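Local coordinates for Atg1 tMIT (Kluyveromyces marxianus, PDB 4P1N), which is the tandem MIT region of a serine/threonine kinase essential for autophagy, needed for autophagosome formation and for cytoplasm-to-vacuole transport, at residues S18-V23 / L223-D228; L214-S219 / S261-R266; A117-L122 / Q144-R149. All blocks are in the same frame, centred on the assembly; numbering follows the deposited sequence.

Contact 1 (S18-V23 / L223-D228)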
ATOM      1  N   SER B  18       5.230  -1.975   7.716  1.00 33.23           N
ATOM      2  CA  SER B  18       5.054  -1.507   6.326  1.00 32.18           C
ATOM      3  C   SER B  18       6.228  -0.657   5.886  1.00 30.93           C
ATOM      4  O   SER B  18       6.624  -0.682   4.706  1.00 31.57           O
ATOM      5  CB  SER B  18       3.754  -0.726   6.155  1.00 34.20           C
ATOM      6  OG  SER B  18       2.630  -1.559   6.375  1.00 37.00           O
ATOM      7  N   ALA B  19       6.809   0.077   6.819  1.00 29.91           N
ATOM      8  CA  ALA B  19       8.060   0.778   6.533  1.00 30.74           C
ATOM      9  C   ALA B  19       9.203  -0.171   6.179  1.00 28.92           C
ATOM     10  O   ALA B  19       9.979   0.026   5.212  1.00 27.18           O
ATOM     11  CB  ALA B  19       8.439   1.646   7.716  1.00 31.47           C
ATOM     12  N   LYS B  20       9.310  -1.213   6.969  1.00 30.27           N
ATOM     13  CA  LYS B  20      10.252  -2.280   6.695  1.00 30.48           C
ATOM     14  C   LYS B  20      10.005  -3.009   5.368  1.00 27.97           C
ATOM     15  O   LYS B  20      10.965  -3.284   4.604  1.00 28.20           O
ATOM     16  CB  LYS B  20      10.202  -3.299   7.842  1.00 32.81           C
ATOM     17  CG  LYS B  20      10.775  -2.749   9.148  1.00 35.94           C
ATOM     18  CD  LYS B  20      10.464  -3.620  10.365  1.00 40.21           C
ATOM     19  CE  LYS B  20      10.981  -2.928  11.614  1.00 44.50           C
ATOM     20  NZ  LYS B  20      10.575  -3.694  12.805  1.00 53.36           N
ATOM     21  N   ALA B  21       8.742  -3.332   5.085  1.00 26.05           N
ATOM     22  CA  ALA B  21       8.411  -3.990   3.812  1.00 26.15           C
ATOM     23  C   ALA B  21       8.749  -3.061   2.669  1.00 24.00           C
ATOM     24  O   ALA B  21       9.406  -3.439   1.691  1.00 26.22           O
ATOM     25  CB  ALA B  21       6.937  -4.383   3.782  1.00 26.93           C
ATOM     26  N   PHE B  22       8.436  -1.793   2.834  1.00 25.58           N
ATOM     27  CA  PHE B  22       8.679  -0.839   1.755  1.00 26.71           C
ATOM     28  C   PHE B  22      10.152  -0.739   1.395  1.00 27.04           C
ATOM     29  O   PHE B  22      10.533  -0.725   0.237  1.00 27.60           O
ATOM     30  CB  PHE B  22       8.146   0.563   2.146  1.00 27.64           C
ATOM     31  CG  PHE B  22       8.414   1.590   1.094  1.00 29.30           C
ATOM     32  CD1 PHE B  22       7.559   1.716   0.006  1.00 30.55           C
ATOM     33  CD2 PHE B  22       9.579   2.370   1.124  1.00 29.16           C
ATOM     34  CE1 PHE B  22       7.806   2.655  -0.985  1.00 30.39           C
ATOM     35  CE2 PHE B  22       9.825   3.331   0.148  1.00 29.14           C
ATOM     36  CZ  PHE B  22       8.969   3.454  -0.936  1.00 30.02           C
ATOM     37  N   VAL B  23      10.992  -0.614   2.414  1.00 29.24           N
ATOM     38  CA  VAL B  23      12.419  -0.456   2.201  1.00 30.32           C
ATOM     39  C   VAL B  23      13.031  -1.706   1.541  1.00 28.55           C
ATOM     40  O   VAL B  23      13.878  -1.637   0.670  1.00 30.23           O
ATOM     41  CB  VAL B  23      13.081  -0.096   3.561  1.00 35.04           C
ATOM     42  CG1 VAL B  23      14.543  -0.315   3.529  1.00 40.66           C
ATOM     43  CG2 VAL B  23      12.802   1.370   3.892  1.00 35.53           C
ATOM     44  N   LEU B 223      18.476  -2.636   9.028  1.00 40.28           N
ATOM     45  CA  LEU B 223      19.194  -3.380  10.046  1.00 41.26           C
ATOM     46  C   LEU B 223      18.290  -3.936  11.133  1.00 42.37           C
ATOM     47  O   LEU B 223      18.606  -4.980  11.734  1.00 42.93           O
ATOM     48  CB  LEU B 223      20.305  -2.508  10.685  1.00 44.56           C
ATOM     49  CG  LEU B 223      21.449  -2.071   9.790  1.00 43.82           C
ATOM     50  CD1 LEU B 223      22.366  -1.091  10.518  1.00 49.32           C
ATOM     51  CD2 LEU B 223      22.231  -3.279   9.322  1.00 43.57           C
ATOM     52  N   GLU B 224      17.194  -3.254  11.442  1.00 42.11           N
ATOM     53  CA  GLU B 224      16.249  -3.808  12.431  1.00 44.51           C
ATOM     54  C   GLU B 224      15.645  -5.109  11.962  1.00 41.14           C
ATOM     55  O   GLU B 224      15.387  -6.000  12.749  1.00 41.47           O
ATOM     56  CB  GLU B 224      15.141  -2.827  12.781  1.00 49.26           C
ATOM     57  CG  GLU B 224      15.550  -1.929  13.926  1.00 58.44           C
ATOM     58  CD  GLU B 224      14.856  -0.597  13.904  1.00 62.92           C
ATOM     59  OE1 GLU B 224      15.530   0.389  14.256  1.00 68.33           O
ATOM     60  OE2 GLU B 224      13.658  -0.542  13.535  1.00 67.93           O
ATOM     61  N   ILE B 225      15.465  -5.235  10.652  1.00 39.64           N
ATOM     62  CA  ILE B 225      14.987  -6.470  10.095  1.00 38.69           C
ATOM     63  C   ILE B 225      15.887  -7.621  10.547  1.00 38.94           C
ATOM     64  O   ILE B 225      15.402  -8.686  10.923  1.00 39.65           O
ATOM     65  CB  ILE B 225      14.890  -6.373   8.561  1.00 39.28           C
ATOM     66  CG1 ILE B 225      13.729  -5.455   8.200  1.00 39.39           C
ATOM     67  CG2 ILE B 225      14.691  -7.751   7.934  1.00 38.71           C
ATOM     68  CD1 ILE B 225      13.802  -4.939   6.776  1.00 41.79           C
ATOM     69  N   LEU B 226      17.191  -7.377  10.545  1.00 40.24           N
ATOM     70  CA  LEU B 226      18.169  -8.392  10.873  1.00 41.36           C
ATOM     71  C   LEU B 226      18.255  -8.698  12.362  1.00 45.44           C
ATOM     72  O   LEU B 226      18.792  -9.726  12.733  1.00 46.98           O
ATOM     73  CB  LEU B 226      19.535  -7.963  10.381  1.00 40.99           C
ATOM     74  CG  LEU B 226      19.691  -7.656   8.887  1.00 40.58           C
ATOM     75  CD1 LEU B 226      21.143  -7.375   8.558  1.00 40.75           C
ATOM     76  CD2 LEU B 226      19.182  -8.846   8.079  1.00 42.35           C
ATOM     77  N   LEU B 227      17.765  -7.792  13.201  1.00 48.55           N
ATOM     78  CA  LEU B 227      17.752  -7.981  14.652  1.00 51.63           C
ATOM     79  C   LEU B 227      16.383  -8.415  15.135  1.00 53.19           C
ATOM     80  O   LEU B 227      16.215  -8.679  16.299  1.00 53.23           O
ATOM     81  CB  LEU B 227      18.144  -6.687  15.369  1.00 52.96           C
ATOM     82  CG  LEU B 227      19.576  -6.206  15.126  1.00 53.74           C
ATOM     83  CD1 LEU B 227      19.802  -4.850  15.777  1.00 56.09           C
ATOM     84  CD2 LEU B 227      20.570  -7.235  15.630  1.00 53.07           C
ATOM     85  N   ASP B 228      15.401  -8.479  14.246  1.00 51.25           N
ATOM     86  CA  ASP B 228      14.071  -8.863  14.646  1.00 54.87           C
ATOM     87  C   ASP B 228      13.906 -10.376  14.512  1.00 57.49           C
ATOM     88  O   ASP B 228      14.033 -10.946  13.409  1.00 54.09           O
ATOM     89  CB  ASP B 228      13.048  -8.116  13.791  1.00 55.55           C
ATOM     90  CG  ASP B 228      11.624  -8.346  14.249  1.00 58.85           C
ATOM     91  OD1 ASP B 228      11.210  -9.507  14.408  1.00 62.15           O
ATOM     92  OD2 ASP B 228      10.892  -7.357  14.407  1.00 65.05           O
TER

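Contact 2 (L214-S219 / S261-R266)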
ATOM      1  N   LEU B 214      16.157  10.717   5.919  1.00 50.10           N
ATOM      2  CA  LEU B 214      15.491   9.572   5.341  1.00 50.02           C
ATOM      3  C   LEU B 214      16.464   8.443   5.067  1.00 43.14           C
ATOM      4  O   LEU B 214      16.127   7.285   5.288  1.00 44.01           O
ATOM      5  CB  LEU B 214      14.786   9.981   4.062  1.00 59.40           C
ATOM      6  CG  LEU B 214      13.790   8.910   3.624  1.00 69.14           C
ATOM      7  CD1 LEU B 214      12.377   9.482   3.682  1.00 78.89           C
ATOM      8  CD2 LEU B 214      14.152   8.409   2.242  1.00 71.31           C
ATOM      9  N   ALA B 215      17.673   8.769   4.609  1.00 40.82           N
ATOM     10  CA  ALA B 215      18.688   7.747   4.410  1.00 39.28           C
ATOM     11  C   ALA B 215      19.041   7.023   5.713  1.00 40.93           C
ATOM     12  O   ALA B 215      18.965   5.799   5.781  1.00 40.39           O
ATOM     13  CB  ALA B 215      19.925   8.317   3.746  1.00 40.01           C
ATOM     14  N   TYR B 216      19.377   7.758   6.769  1.00 41.43           N
ATOM     15  CA  TYR B 216      19.667   7.090   8.041  1.00 40.88           C
ATOM     16  C   TYR B 216      18.476   6.230   8.484  1.00 39.13           C
ATOM     17  O   TYR B 216      18.663   5.119   8.939  1.00 37.26           O
ATOM     18  CB  TYR B 216      19.992   8.076   9.140  1.00 42.65           C
ATOM     19  CG  TYR B 216      21.260   8.870   8.960  1.00 46.87           C
ATOM     20  CD1 TYR B 216      22.469   8.238   8.719  1.00 46.62           C
ATOM     21  CD2 TYR B 216      21.256  10.251   9.094  1.00 47.91           C
ATOM     22  CE1 TYR B 216      23.626   8.951   8.574  1.00 48.27           C
ATOM     23  CE2 TYR B 216      22.424  10.984   8.963  1.00 51.29           C
ATOM     24  CZ  TYR B 216      23.601  10.327   8.691  1.00 51.58           C
ATOM     25  OH  TYR B 216      24.762  11.036   8.557  1.00 51.03           O
ATOM     26  N   ALA B 217      17.258   6.760   8.380  1.00 37.27           N
ATOM     27  CA  ALA B 217      16.086   6.029   8.845  1.00 37.58           C
ATOM     28  C   ALA B 217      15.948   4.728   8.018  1.00 36.75           C
ATOM     29  O   ALA B 217      15.615   3.638   8.547  1.00 35.68           O
ATOM     30  CB  ALA B 217      14.826   6.905   8.728  1.00 36.58           C
ATOM     31  N   THR B 218      16.231   4.850   6.725  1.00 34.40           N
ATOM     32  CA  THR B 218      16.213   3.685   5.831  1.00 36.62           C
ATOM     33  C   THR B 218      17.207   2.615   6.253  1.00 36.26           C
ATOM     34  O   THR B 218      16.819   1.441   6.350  1.00 36.31           O
ATOM     35  CB  THR B 218      16.440   4.074   4.376  1.00 36.81           C
ATOM     36  OG1 THR B 218      15.433   5.017   3.991  1.00 37.81           O
ATOM     37  CG2 THR B 218      16.406   2.834   3.464  1.00 38.08           C
ATOM     38  N   SER B 219      18.447   3.007   6.551  1.00 36.24           N
ATOM     39  CA  SER B 219      19.444   2.059   7.063  1.00 37.34           C
ATOM     40  C   SER B 219      18.998   1.395   8.332  1.00 37.16           C
ATOM     41  O   SER B 219      19.305   0.241   8.576  1.00 36.68           O
ATOM     42  CB  SER B 219      20.759   2.736   7.389  1.00 41.20           C
ATOM     43  OG  SER B 219      21.377   3.265   6.249  1.00 42.84           O
ATOM     44  N   SER B 261      23.176   1.315  16.800  1.00 50.57           N
ATOM     45  CA  SER B 261      23.407   2.344  17.809  1.00 53.05           C
ATOM     46  C   SER B 261      24.008   3.594  17.240  1.00 50.93           C
ATOM     47  O   SER B 261      23.516   4.673  17.481  1.00 51.53           O
ATOM     48  CB  SER B 261      24.325   1.841  18.937  1.00 59.23           C
ATOM     49  OG  SER B 261      23.609   1.012  19.822  1.00 63.50           O
ATOM     50  N   SER B 262      25.079   3.458  16.484  1.00 52.76           N
ATOM     51  CA  SER B 262      25.757   4.629  15.923  1.00 53.30           C
ATOM     52  C   SER B 262      24.935   5.333  14.862  1.00 50.02           C
ATOM     53  O   SER B 262      24.902   6.564  14.812  1.00 46.93           O
ATOM     54  CB  SER B 262      27.131   4.241  15.376  1.00 57.89           C
ATOM     55  OG  SER B 262      27.035   3.758  14.072  1.00 63.52           O
ATOM     56  N   ILE B 263      24.208   4.567  14.036  1.00 48.18           N
ATOM     57  CA  ILE B 263      23.363   5.214  13.033  1.00 44.82           C
ATOM     58  C   ILE B 263      22.238   5.980  13.715  1.00 44.53           C
ATOM     59  O   ILE B 263      21.975   7.128  13.359  1.00 43.60           O
ATOM     60  CB  ILE B 263      22.813   4.241  11.978  1.00 42.76           C
ATOM     61  CG1 ILE B 263      23.961   3.673  11.150  1.00 45.28           C
ATOM     62  CG2 ILE B 263      21.907   4.970  10.995  1.00 40.52           C
ATOM     63  CD1 ILE B 263      23.651   2.345  10.492  1.00 45.42           C
ATOM     64  N   ALA B 264      21.590   5.374  14.704  1.00 45.69           N
ATOM     65  CA  ALA B 264      20.540   6.083  15.438  1.00 46.71           C
ATOM     66  C   ALA B 264      21.113   7.365  16.056  1.00 48.95           C
ATOM     67  O   ALA B 264      20.468   8.423  16.056  1.00 47.52           O
ATOM     68  CB  ALA B 264      19.949   5.209  16.531  1.00 47.57           C
ATOM     69  N   ASN B 265      22.325   7.276  16.569  1.00 52.49           N
ATOM     70  CA  ASN B 265      22.920   8.447  17.222  1.00 57.45           C
ATOM     71  C   ASN B 265      23.268   9.527  16.208  1.00 55.01           C
ATOM     72  O   ASN B 265      23.064  10.694  16.468  1.00 56.25           O
ATOM     73  CB  ASN B 265      24.094   8.047  18.113  1.00 60.45           C
ATOM     74  CG  ASN B 265      23.626   7.482  19.445  1.00 66.85           C
ATOM     75  OD1 ASN B 265      22.632   7.952  20.023  1.00 66.26           O
ATOM     76  ND2 ASN B 265      24.319   6.450  19.931  1.00 70.25           N
ATOM     77  N   ARG B 266      23.700   9.121  15.024  1.00 53.26           N
ATOM     78  CA  ARG B 266      23.917  10.054  13.932  1.00 54.65           C
ATOM     79  C   ARG B 266      22.609  10.753  13.551  1.00 53.09           C
ATOM     80  O   ARG B 266      22.579  11.964  13.338  1.00 52.44           O
ATOM     81  CB  ARG B 266      24.472   9.291  12.741  1.00 56.29           C
ATOM     82  CG  ARG B 266      24.983  10.112  11.587  1.00 58.72           C
ATOM     83  CD  ARG B 266      26.160  10.993  11.961  1.00 63.06           C
ATOM     84  NE  ARG B 266      25.722  12.381  12.031  1.00 65.86           N
ATOM     85  CZ  ARG B 266      26.194  13.288  12.878  1.00 67.91           C
ATOM     86  NH1 ARG B 266      27.141  12.981  13.764  1.00 69.10           N
ATOM     87  NH2 ARG B 266      25.694  14.518  12.830  1.00 68.95           N
TER

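Contact 3 (A117-L122 / Q144-R149)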
ATOM      1  N   ALA B 117       3.931 -10.839   5.166  1.00 32.58           N
ATOM      2  CA  ALA B 117       3.192 -11.944   5.816  1.00 35.16           C
ATOM      3  C   ALA B 117       3.028 -11.721   7.309  1.00 37.70           C
ATOM      4  O   ALA B 117       1.954 -11.967   7.919  1.00 40.64           O
ATOM      5  CB  ALA B 117       3.922 -13.261   5.596  1.00 34.85           C
ATOM      6  N   SER B 118       4.106 -11.268   7.912  1.00 37.29           N
ATOM      7  CA  SER B 118       4.118 -11.002   9.341  1.00 40.70           C
ATOM      8  C   SER B 118       3.079  -9.929   9.703  1.00 42.27           C
ATOM      9  O   SER B 118       2.408 -10.009  10.719  1.00 40.57           O
ATOM     10  CB  SER B 118       5.514 -10.545   9.734  1.00 41.30           C
ATOM     11  OG  SER B 118       5.527 -10.249  11.109  1.00 48.17           O
ATOM     12  N   SER B 119       2.998  -8.899   8.863  1.00 39.84           N
ATOM     13  CA  SER B 119       1.956  -7.874   8.919  1.00 42.69           C
ATOM     14  C   SER B 119       0.527  -8.407   8.885  1.00 41.34           C
ATOM     15  O   SER B 119      -0.333  -8.027   9.704  1.00 41.72           O
ATOM     16  CB  SER B 119       2.160  -6.893   7.719  1.00 45.33           C
ATOM     17  OG  SER B 119       2.081  -5.606   8.237  1.00 56.16           O
ATOM     18  N   MET B 120       0.247  -9.274   7.927  1.00 41.20           N
ATOM     19  CA  MET B 120      -1.094  -9.826   7.794  1.00 46.23           C
ATOM     20  C   MET B 120      -1.472 -10.694   9.014  1.00 49.80           C
ATOM     21  O   MET B 120      -2.604 -10.646   9.515  1.00 46.85           O
ATOM     22  CB  MET B 120      -1.204 -10.677   6.538  1.00 48.73           C
ATOM     23  CG  MET B 120      -0.965  -9.933   5.247  1.00 51.71           C
ATOM     24  SD  MET B 120      -2.134  -8.586   5.067  1.00 54.42           S
ATOM     25  CE  MET B 120      -3.484  -9.518   4.377  1.00 62.26           C
ATOM     26  N   LYS B 121      -0.514 -11.495   9.463  1.00 49.23           N
ATOM     27  CA  LYS B 121      -0.689 -12.359  10.636  1.00 53.02           C
ATOM     28  C   LYS B 121      -1.018 -11.566  11.900  1.00 52.10           C
ATOM     29  O   LYS B 121      -1.955 -11.883  12.609  1.00 53.90           O
ATOM     30  CB  LYS B 121       0.585 -13.171  10.866  1.00 55.61           C
ATOM     31  CG  LYS B 121       0.750 -14.283   9.847  1.00 64.25           C
ATOM     32  CD  LYS B 121       2.155 -14.858   9.844  1.00 74.02           C
ATOM     33  CE  LYS B 121       2.292 -16.008   8.846  1.00 78.66           C
ATOM     34  NZ  LYS B 121       3.683 -16.547   8.835  1.00 79.30           N
ATOM     35  N   LEU B 122      -0.239 -10.528  12.153  1.00 48.69           N
ATOM     36  CA  LEU B 122      -0.443  -9.654  13.291  1.00 52.18           C
ATOM     37  C   LEU B 122      -1.829  -9.038  13.243  1.00 53.90           C
ATOM     38  O   LEU B 122      -2.554  -9.014  14.244  1.00 53.78           O
ATOM     39  CB  LEU B 122       0.610  -8.547  13.284  1.00 52.59           C
ATOM     40  CG  LEU B 122       0.724  -7.675  14.536  1.00 57.63           C
ATOM     41  CD1 LEU B 122       1.511  -8.404  15.615  1.00 62.02           C
ATOM     42  CD2 LEU B 122       1.399  -6.346  14.240  1.00 56.92           C
ATOM     43  N   GLN B 144      -4.804  -3.130   2.469  1.00 32.75           N
ATOM     44  CA  GLN B 144      -4.879  -3.219   0.998  1.00 33.33           C
ATOM     45  C   GLN B 144      -3.505  -3.110   0.324  1.00 31.11           C
ATOM     46  O   GLN B 144      -3.154  -3.954  -0.534  1.00 29.59           O
ATOM     47  CB  GLN B 144      -5.859  -2.220   0.436  1.00 34.07           C
ATOM     48  CG  GLN B 144      -7.301  -2.592   0.829  1.00 36.47           C
ATOM     49  CD  GLN B 144      -8.307  -1.611   0.325  1.00 39.33           C
ATOM     50  OE1 GLN B 144      -7.950  -0.564  -0.219  1.00 40.28           O
ATOM     51  NE2 GLN B 144      -9.606  -1.933   0.497  1.00 43.05           N
ATOM     52  N   TRP B 145      -2.702  -2.127   0.760  1.00 30.33           N
ATOM     53  CA  TRP B 145      -1.337  -1.984   0.256  1.00 28.98           C
ATOM     54  C   TRP B 145      -0.468  -3.209   0.476  1.00 29.51           C
ATOM     55  O   TRP B 145       0.199  -3.671  -0.447  1.00 29.97           O
ATOM     56  CB  TRP B 145      -0.677  -0.743   0.847  1.00 27.92           C
ATOM     57  CG  TRP B 145       0.683  -0.468   0.302  1.00 26.79           C
ATOM     58  CD1 TRP B 145       1.031   0.183  -0.881  1.00 26.66           C
ATOM     59  CD2 TRP B 145       1.920  -0.895   0.900  1.00 25.99           C
ATOM     60  NE1 TRP B 145       2.423   0.202  -0.998  1.00 25.17           N
ATOM     61  CE2 TRP B 145       2.975  -0.445   0.086  1.00 24.68           C
ATOM     62  CE3 TRP B 145       2.226  -1.554   2.076  1.00 27.70           C
ATOM     63  CZ2 TRP B 145       4.322  -0.691   0.407  1.00 25.40           C
ATOM     64  CZ3 TRP B 145       3.575  -1.759   2.412  1.00 27.25           C
ATOM     65  CH2 TRP B 145       4.589  -1.340   1.580  1.00 26.10           C
ATOM     66  N   ILE B 146      -0.456  -3.725   1.709  1.00 30.21           N
ATOM     67  CA  ILE B 146       0.318  -4.909   2.076  1.00 28.05           C
ATOM     68  C   ILE B 146      -0.085  -6.057   1.195  1.00 29.65           C
ATOM     69  O   ILE B 146       0.752  -6.742   0.637  1.00 29.58           O
ATOM     70  CB  ILE B 146       0.073  -5.277   3.585  1.00 30.03           C
ATOM     71  CG1 ILE B 146       0.804  -4.312   4.487  1.00 30.50           C
ATOM     72  CG2 ILE B 146       0.492  -6.707   3.891  1.00 30.70           C
ATOM     73  CD1 ILE B 146       0.262  -4.222   5.902  1.00 34.25           C
ATOM     74  N   ARG B 147      -1.386  -6.251   1.033  1.00 32.61           N
ATOM     75  CA  ARG B 147      -1.884  -7.316   0.182  1.00 34.97           C
ATOM     76  C   ARG B 147      -1.441  -7.181  -1.290  1.00 34.03           C
ATOM     77  O   ARG B 147      -1.001  -8.174  -1.878  1.00 33.29           O
ATOM     78  CB  ARG B 147      -3.388  -7.415   0.264  1.00 37.57           C
ATOM     79  CG  ARG B 147      -3.967  -8.470  -0.651  1.00 43.58           C
ATOM     80  CD  ARG B 147      -4.754  -7.862  -1.806  1.00 50.43           C
ATOM     81  NE  ARG B 147      -6.077  -7.458  -1.353  1.00 53.43           N
ATOM     82  CZ  ARG B 147      -6.641  -6.244  -1.470  1.00 53.97           C
ATOM     83  NH1 ARG B 147      -6.031  -5.195  -2.068  1.00 51.24           N
ATOM     84  NH2 ARG B 147      -7.861  -6.085  -0.945  1.00 52.71           N
ATOM     85  N   ASP B 148      -1.557  -5.973  -1.839  1.00 32.10           N
ATOM     86  CA  ASP B 148      -1.095  -5.646  -3.216  1.00 33.62           C
ATOM     87  C   ASP B 148       0.421  -5.956  -3.317  1.00 30.69           C
ATOM     88  O   ASP B 148       0.888  -6.539  -4.278  1.00 30.25           O
ATOM     89  CB  ASP B 148      -1.253  -4.127  -3.575  1.00 34.64           C
ATOM     90  CG  ASP B 148      -2.696  -3.569  -3.533  1.00 41.14           C
ATOM     91  OD1 ASP B 148      -3.610  -4.297  -3.922  1.00 41.03           O
ATOM     92  OD2 ASP B 148      -2.897  -2.304  -3.165  1.00 46.85           O
ATOM     93  N   ARG B 149       1.209  -5.505  -2.354  1.00 28.22           N
ATOM     94  CA  ARG B 149       2.662  -5.782  -2.413  1.00 27.60           C
ATOM     95  C   ARG B 149       2.995  -7.250  -2.297  1.00 29.23           C
ATOM     96  O   ARG B 149       3.886  -7.755  -2.995  1.00 28.17           O
ATOM     97  CB  ARG B 149       3.429  -5.007  -1.337  1.00 27.23           C
ATOM     98  CG  ARG B 149       3.359  -3.510  -1.536  1.00 27.60           C
ATOM     99  CD  ARG B 149       4.141  -2.977  -2.773  1.00 27.05           C
ATOM    100  NE  ARG B 149       3.402  -3.146  -4.009  1.00 28.04           N
ATOM    101  CZ  ARG B 149       2.236  -2.569  -4.289  1.00 28.48           C
ATOM    102  NH1 ARG B 149       1.663  -1.728  -3.452  1.00 28.76           N
ATOM    103  NH2 ARG B 149       1.615  -2.848  -5.394  1.00 29.05           N
TER

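Contact 1 (S18-V23 / L223-D228)
Glu224 reaches the end of Lys20 with its carboxylate. Its side chain lies roughly perpendicular to the lysine chain, and Glu224 OE2 lies 4.1 Å from Lys20 CE. The charged atoms themselves, Lys20 NZ and Glu224 OE2, are 4.5 Å apart, too far for a salt bridge. Ile225 makes the apolar part of the contact. Its side chain and that of Lys20 run past each other, heading opposite ways. Ile225 CG1 rests against Lys20 CG at 4.1 Å. The CD1 methyl goes further and stops 3.9 Å from the backbone atom Lys20 O. It can do so because CG1 is anti to the carbonyl carbon (chi1 -71°), which carries the chain end closer to helix 10-33 than its root. Both Lys20 and Ile225 also touch Ile115 of helix 95-129. Farther along, Asp228 comes in across the lysine tip, with OD2 4.0 Å from Lys20 NZ.

The contact joins helix 10-33, in the first MIT domain, to the end of helix 209-227, in the second. This is consistent with an interface between the two domains. Lys20 serves it in two ways. Its stem gives methylenes to Ile225, while its extended chain brings the ammonium near two carboxylates. No hydrogen bond crosses the contact. The attraction is therefore probably electrostatic without a direct bond, shared between two carboxylates, and would be expected to help keep the lysine charged.

Contact 2 (L214-S219 / S261-R266)
The Tyr216 ring has Arg266 CB over one face, 4.2 Å above the plane and displaced toward the rim. Ile263 CG2 comes to the same ring obliquely, 4.0 Å from Tyr216 CD1. The guanidinium of Arg266 has Tyr216 OH at its edge, near its plane, and the ring and guanidinium planes are 56° apart. Arg266 CG presses on the hydroxyl end of the ring, 3.2 Å from Tyr216 OH and equally close to Tyr216 CZ. This follows from an arginine chain that starts with CG anti to the backbone N (chi1 -170°) and then bends twice.

The polar ends meet at Glu203, outside the two segments. Tyr216 OH is hydrogen-bonded to Glu203 OE2, and Arg266 NH2 forms a salt bridge with Glu203 OE1. Replacing Tyr216 by an alanine would probably open a gap beside the Arg266 stem and leave Glu203 without its bond to the tyrosine hydroxyl.

Ile263 fills the middle. Its CG2 methyl lies 3.8 Å from the backbone atom Tyr216 O, and its CD1 reaches Ser219 CB at 4.3 Å. Ser219 OG turns to helix 184-204, where Ala192 O and Ser196 OG are its hydrogen-bond partners.

The axes of the two short helical segments approach to 9.5 Å and run nearly antiparallel, at 157°. Helix 184-204 packs against both Tyr216 and Ile263. Three helices joined in this way are the bundle typical of an MIT domain, here the second of the pair.

Contact 3 (A117-L122 / Q144-R149)
Ser119 meets Ile146 through both of its side-chain atoms. Ser119 OG lies 3.3 Å from Ile146 CD1, close for an oxygen against a methyl group. Ser119 CB is next to the same methyl, at 3.7 Å from Ile146 CD1. The serine torsion is close to eclipsed (chi1 -132°), and this puts the hydroxyl beside the methyl. The touch is van der Waals packing, since a methyl carbon offers no hydrogen bond.

Met120 follows and works on the other branch of the isoleucine. Its chain sets out with CG anti to the carbonyl carbon (chi1 -62°) and bends twice more, which folds the thioether back toward helix 137-170. Met120 SD reaches Ile146 CG2 at 3.4 Å, a tight fit, and Met120 CG lies 3.8 Å from the same methyl. Met120 and Ile146 lie alongside, pointing opposite ways. Ile146 thus gives CD1 to the serine and CG2 to the methionine.

Helices 95-129 and 137-170 both belong to the first MIT domain. Helix 10-33 closes over the contact, with Leu17 on Ser119 and Val14 on Ile146, and completes the three-helix packing characteristic of an MIT bundle.

Beyond Ile146, the helix carries charged groups. Arg147 NH1 forms a salt bridge with Asp148 OD1 at 3.2 Å, meeting that oxygen from above the carboxylate plane. Arg149 lays CG over one face of the Trp145 ring, 3.5 Å above it and offset toward the rim. This surface meets the second subunit. Asp148 OD2 pairs with Arg149 NH1 of that subunit, and Trp145 NE1 is hydrogen-bonded to Gln144 OE1 of the second subunit.

In the fold
Contact 1 is the middle of the three and touches both others. Its centre is about 13 Å from that of contact 2, and the two share helix 209-227. Leu223 CD1 lies 3.7 Å from Ile263 CD1, so the packing at the probable domain interface continues into the second bundle. Contact 3 has its centre about 14 Å from that of contact 1. There Ser18 OG is 3.6 Å from Ile146 CD1, and Phe22 packs on Trp145. Contacts 2 and 3 do not meet. Their centres are about 25 Å apart and their nearest atoms about 13 Å. All three contacts reach the second subunit, contact 2 through Leu214.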